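Local coordinates for protein DNA polymerase (Bacillus phage phi29, PDB 2PY5) that replicates the phage genome from a protein primer by strand displacement, with high processivity and fidelity, and in its natural form also has 3'-5' exonuclease activity, at residues Ile433-Trp436 and Ala437-Thr440; Gly108-Lys112 and Arg113-Thr117. The protein carries 2 engineered substitutions. All coordinates share one frame; numbering follows the deposited sequence.

Contact 1 of 2, residues Ile433-Trp436 and Ala437-Thr440; sequences ITAW and ARYT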
loop_
_atom_site.group_PDB
_atom_site.type_symbol
_atom_site.label_atom_id
_atom_site.label_comp_id
_atom_site.label_asym_id
_atom_site.label_seq_id
_atom_site.Cartn_x
_atom_site.Cartn_y
_atom_site.Cartn_z
ATOM N N ILE F 433 -0.285 15.541 6.736
ATOM C CA ILE F 433 -0.735 14.354 7.460
ATOM C C ILE F 433 0.462 13.452 7.737
ATOM O O ILE F 433 0.646 12.991 8.877
ATOM C CB ILE F 433 -1.864 13.626 6.739
ATOM C CG1 ILE F 433 -3.172 14.430 6.826
ATOM C CG2 ILE F 433 -2.075 12.211 7.358
ATOM C CD1 ILE F 433 -4.255 13.960 5.866
ATOM N N THR F 434 1.305 13.219 6.723
ATOM C CA THR F 434 2.477 12.353 6.932
ATOM C C THR F 434 3.537 13.053 7.812
ATOM O O THR F 434 4.197 12.393 8.630
ATOM C CB THR F 434 3.077 11.856 5.638
ATOM O OG1 THR F 434 3.598 12.959 4.882
ATOM C CG2 THR F 434 2.053 11.081 4.812
ATOM N N ALA F 435 3.650 14.384 7.711
ATOM C CA ALA F 435 4.595 15.140 8.540
ATOM C C ALA F 435 4.252 15.032 10.018
ATOM O O ALA F 435 5.104 14.749 10.845
ATOM C CB ALA F 435 4.677 16.615 8.100
ATOM N N TRP F 436 2.979 15.220 10.350
ATOM C CA TRP F 436 2.562 15.059 11.714
ATOM C C TRP F 436 2.749 13.616 12.208
ATOM O O TRP F 436 3.054 13.411 13.388
ATOM C CB TRP F 436 1.093 15.489 11.863
ATOM C CG TRP F 436 0.887 16.979 11.986
ATOM C CD1 TRP F 436 0.136 17.787 11.166
ATOM C CD2 TRP F 436 1.366 17.819 13.040
ATOM N NE1 TRP F 436 0.156 19.082 11.632
ATOM C CE2 TRP F 436 0.887 19.129 12.788
ATOM C CE3 TRP F 436 2.146 17.597 14.174
ATOM C CZ2 TRP F 436 1.193 20.194 13.606
ATOM C CZ3 TRP F 436 2.434 18.661 14.991
ATOM C CH2 TRP F 436 1.959 19.947 14.701
ATOM N N ALA F 437 2.522 12.630 11.332
ATOM C CA ALA F 437 2.715 11.232 11.691
ATOM C C ALA F 437 4.203 10.996 12.038
ATOM O O ALA F 437 4.530 10.401 13.080
ATOM C CB ALA F 437 2.299 10.360 10.579
ATOM N N ARG F 438 5.094 11.508 11.203
ATOM C CA ARG F 438 6.525 11.391 11.489
ATOM C C ARG F 438 6.875 12.070 12.804
ATOM O O ARG F 438 7.625 11.530 13.622
ATOM C CB ARG F 438 7.384 11.987 10.364
ATOM C CG ARG F 438 7.383 11.197 9.122
ATOM C CD ARG F 438 8.435 11.707 8.125
ATOM N NE ARG F 438 8.108 13.025 7.606
ATOM C CZ ARG F 438 7.195 13.277 6.673
ATOM N NH1 ARG F 438 6.502 12.296 6.110
ATOM N NH2 ARG F 438 6.987 14.511 6.264
ATOM N N TYR F 439 6.328 13.269 13.008
ATOM C CA TYR F 439 6.554 14.027 14.227
ATOM C C TYR F 439 6.159 13.198 15.452
ATOM O O TYR F 439 6.874 13.155 16.454
ATOM C CB TYR F 439 5.746 15.333 14.176
ATOM C CG TYR F 439 5.818 16.162 15.420
ATOM C CD1 TYR F 439 6.817 17.094 15.590
ATOM C CD2 TYR F 439 4.883 16.001 16.445
ATOM C CE1 TYR F 439 6.899 17.844 16.734
ATOM C CE2 TYR F 439 4.956 16.753 17.596
ATOM C CZ TYR F 439 5.968 17.674 17.736
ATOM O OH TYR F 439 6.071 18.452 18.884
ATOM N N THR F 440 4.995 12.561 15.374
ATOM C CA THR F 440 4.512 11.755 16.478
ATOM C C THR F 440 5.515 10.683 16.876
ATOM O O THR F 440 5.822 10.501 18.067
ATOM C CB THR F 440 3.197 11.099 16.127
ATOM O OG1 THR F 440 2.223 12.124 15.835
ATOM C CG2 THR F 440 2.710 10.219 17.271
HETATM O O HOH W 1 5.305 14.989 3.962
#
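Trp436 and Tyr439, three residues apart on helix 427-447 of the polymerization region, form a T-shaped pair: the benzo edge of the indole, at CE3 and CZ3, faces the phenol ring, with planes at 83° and centroids 5.4 Å apart. Tyr439 has CG anti to its backbone N (chi1 176°), which sends the ring out beside the indole, and Trp436 CZ3 lies 3.9 Å from Tyr439 CD2. The indole suits this place because its NE1 can also bond to the carbonyl of Leu262.

The polar contacts gather on Thr434 and Arg438, both probably involved in binding template-primer structures. One water joins them, giving a hydrogen to Thr434 OG1 (2.8 Å) and accepting one from Arg438 NH2 (2.9 Å) at the guanidinium edge. A bend at chi3 (-68°) folds the arginine back, laying one guanidinium face over Thr434 O and Ala435 CA. Its rotation is fixed by a salt bridge to Asp332 and a bond to Gly228 O, while Thr434 OG1 bonds to Arg227 O.

The backbone follows the alpha-helical i to i+4 pattern. Trp436 O accepts twice, from Thr440 N and from Thr440 OG1 (2.9 Å), the donors arriving from opposite faces of its carbonyl plane.

Small Ala437 lets helix 253-260 approach through Leu253 and Tyr254, while Ala435, Trp436 and Tyr439 meet Val331 of helix 330-339, and Ile433 and Thr434 rest on Tyr390 of helix 390-393.

Contact 2 of 2, residues Gly108-Lys112 and Arg113-Thr117; sequences GYKGK and RKIHT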
loop_
_atom_site.group_PDB
_atom_site.type_symbol
_atom_site.label_atom_id
_atom_site.label_comp_id
_atom_site.label_asym_id
_atom_site.label_seq_id
_atom_site.Cartn_x
_atom_site.Cartn_y
_atom_site.Cartn_z
ATOM N N GLY F 108 -17.409 -2.832 -30.524
ATOM C CA GLY F 108 -18.010 -1.870 -31.425
ATOM C C GLY F 108 -19.394 -1.587 -30.916
ATOM O O GLY F 108 -19.606 -1.579 -29.698
ATOM N N TYR F 109 -20.319 -1.362 -31.850
ATOM C CA TYR F 109 -21.713 -1.072 -31.540
ATOM C C TYR F 109 -22.648 -2.029 -32.272
ATOM O O TYR F 109 -22.415 -2.387 -33.439
ATOM C CB TYR F 109 -22.044 0.381 -31.912
ATOM C CG TYR F 109 -21.263 1.412 -31.123
ATOM C CD1 TYR F 109 -20.023 1.847 -31.555
ATOM C CD2 TYR F 109 -21.776 1.960 -29.952
ATOM C CE1 TYR F 109 -19.298 2.789 -30.836
ATOM C CE2 TYR F 109 -21.065 2.914 -29.232
ATOM C CZ TYR F 109 -19.823 3.320 -29.677
ATOM O OH TYR F 109 -19.101 4.265 -28.963
ATOM N N LYS F 110 -23.719 -2.431 -31.586
ATOM C CA LYS F 110 -24.825 -3.158 -32.204
ATOM C C LYS F 110 -26.108 -2.429 -31.857
ATOM O O LYS F 110 -26.458 -2.331 -30.676
ATOM C CB LYS F 110 -24.917 -4.592 -31.698
ATOM C CG LYS F 110 -23.745 -5.457 -32.089
ATOM C CD LYS F 110 -24.032 -6.937 -31.800
ATOM C CE LYS F 110 -22.766 -7.770 -31.904
ATOM N NZ LYS F 110 -23.012 -9.253 -31.888
ATOM N N GLY F 111 -26.763 -1.898 -32.876
ATOM C CA GLY F 111 -27.937 -1.056 -32.696
ATOM C C GLY F 111 -27.550 0.114 -31.811
ATOM O O GLY F 111 -26.548 0.778 -32.066
ATOM N N LYS F 112 -28.315 0.336 -30.746
ATOM C CA LYS F 112 -28.042 1.436 -29.818
ATOM C C LYS F 112 -26.917 1.154 -28.812
ATOM O O LYS F 112 -26.486 2.068 -28.103
ATOM C CB LYS F 112 -29.312 1.799 -29.040
ATOM C CG LYS F 112 -30.535 2.069 -29.877
ATOM C CD LYS F 112 -31.682 2.534 -28.987
ATOM C CE LYS F 112 -32.965 2.592 -29.740
ATOM N NZ LYS F 112 -32.872 3.510 -30.894
ATOM N N ARG F 113 -26.431 -0.092 -28.757
ATOM C CA ARG F 113 -25.621 -0.549 -27.634
ATOM C C ARG F 113 -24.126 -0.484 -27.939
ATOM O O ARG F 113 -23.681 -0.957 -28.986
ATOM C CB ARG F 113 -25.966 -1.998 -27.260
ATOM C CG ARG F 113 -27.422 -2.408 -27.353
ATOM C CD ARG F 113 -28.343 -1.527 -26.550
ATOM N NE ARG F 113 -29.670 -2.143 -26.420
ATOM C CZ ARG F 113 -30.770 -1.512 -26.015
ATOM N NH1 ARG F 113 -30.738 -0.221 -25.690
ATOM N NH2 ARG F 113 -31.918 -2.179 -25.930
ATOM N N LYS F 114 -23.369 0.085 -27.004
ATOM C CA LYS F 114 -21.909 -0.001 -26.997
ATOM C C LYS F 114 -21.505 -1.365 -26.433
ATOM O O LYS F 114 -21.807 -1.664 -25.286
ATOM C CB LYS F 114 -21.348 1.125 -26.122
ATOM C CG LYS F 114 -19.951 0.954 -25.636
ATOM C CD LYS F 114 -18.941 1.041 -26.731
ATOM C CE LYS F 114 -17.536 1.107 -26.104
ATOM N NZ LYS F 114 -16.456 0.710 -27.043
ATOM N N ILE F 115 -20.815 -2.177 -27.234
ATOM C CA ILE F 115 -20.499 -3.546 -26.847
ATOM C C ILE F 115 -19.064 -3.614 -26.345
ATOM O O ILE F 115 -18.121 -3.424 -27.116
ATOM C CB ILE F 115 -20.641 -4.531 -28.037
ATOM C CG1 ILE F 115 -21.966 -4.356 -28.771
ATOM C CG2 ILE F 115 -20.423 -5.988 -27.547
ATOM C CD1 ILE F 115 -23.189 -4.443 -27.880
ATOM N N HIS F 116 -18.902 -3.892 -25.060
ATOM C CA HIS F 116 -17.578 -4.028 -24.487
ATOM C C HIS F 116 -17.582 -4.814 -23.197
ATOM O O HIS F 116 -18.606 -4.930 -22.551
ATOM C CB HIS F 116 -16.935 -2.642 -24.280
ATOM C CG HIS F 116 -17.463 -1.850 -23.111
ATOM N ND1 HIS F 116 -18.784 -1.477 -22.969
ATOM C CD2 HIS F 116 -16.809 -1.294 -22.064
ATOM C CE1 HIS F 116 -18.922 -0.760 -21.864
ATOM N NE2 HIS F 116 -17.739 -0.632 -21.301
ATOM N N THR F 117 -16.412 -5.331 -22.835
ATOM C CA THR F 117 -16.201 -5.982 -21.566
ATOM C C THR F 117 -15.039 -5.295 -20.907
ATOM O O THR F 117 -13.980 -5.116 -21.536
ATOM C CB THR F 117 -15.944 -7.488 -21.732
ATOM O OG1 THR F 117 -17.146 -8.105 -22.217
ATOM C CG2 THR F 117 -15.505 -8.146 -20.383
HETATM O O HOH W 2 -16.566 3.407 -28.060
#
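Tyr109 lays its ring across the backbone and side chain of Lys114, its non-hydrogen-bonded strand partner. The two pack closely: CE2 of Tyr109 comes within 3.6 Å of Lys114 CB, and the lysine, bent at chi2 (69°), carries its methylene CD along the ring to CZ. A water links the two polar ends, 2.8 Å from Tyr109 OH and 2.9 Å from Lys114 NZ, so each packs by its carbon part and meets solvent by its tip.

The buried part is on the other face, where Ile115 sets CG1 3.9 Å from Lys110 CG. Opposite Ile115 stands Gly108, whose backbone angles would jam a side chain against the preceding carbonyl; Ile115 N bonds to Gly108 O (2.8 Å).

This is the end of a beta hairpin with a two-residue loop, Gly111-Lys112, joining strands 100-110 and 113-121 of the exonuclease sheet. Lys110 and Arg113 close it with reciprocal backbone bonds around a type II' turn, and Gly111 takes the positive phi (57°) this turn requires.

Toward the turn the packing gives way to solvent. The extended chain of Lys110 leads its amine away, as does Lys112, while Arg113 rests its CB and CG against Lys110 O, both at 3.5 Å.

Contact 1 is a largely buried part of the polymerization region, whereas contact 2 is an exposed hairpin end in the exonuclease and strand-displacement region; their centres stand 50 Å apart, on opposite sides of the chain's centre, and they share no helix or strand. Both are local, but their backbone bonds differ: successive turns of one helix in 433-440, paired antiparallel strands in 108-117. Each also has a water joining two side chains. In contact 1 the polar groups are held by further protein partners, as suits a buried place; in contact 2 lysines and an arginine extend from an exposed turn, with carbon packing on both faces of the paired strands.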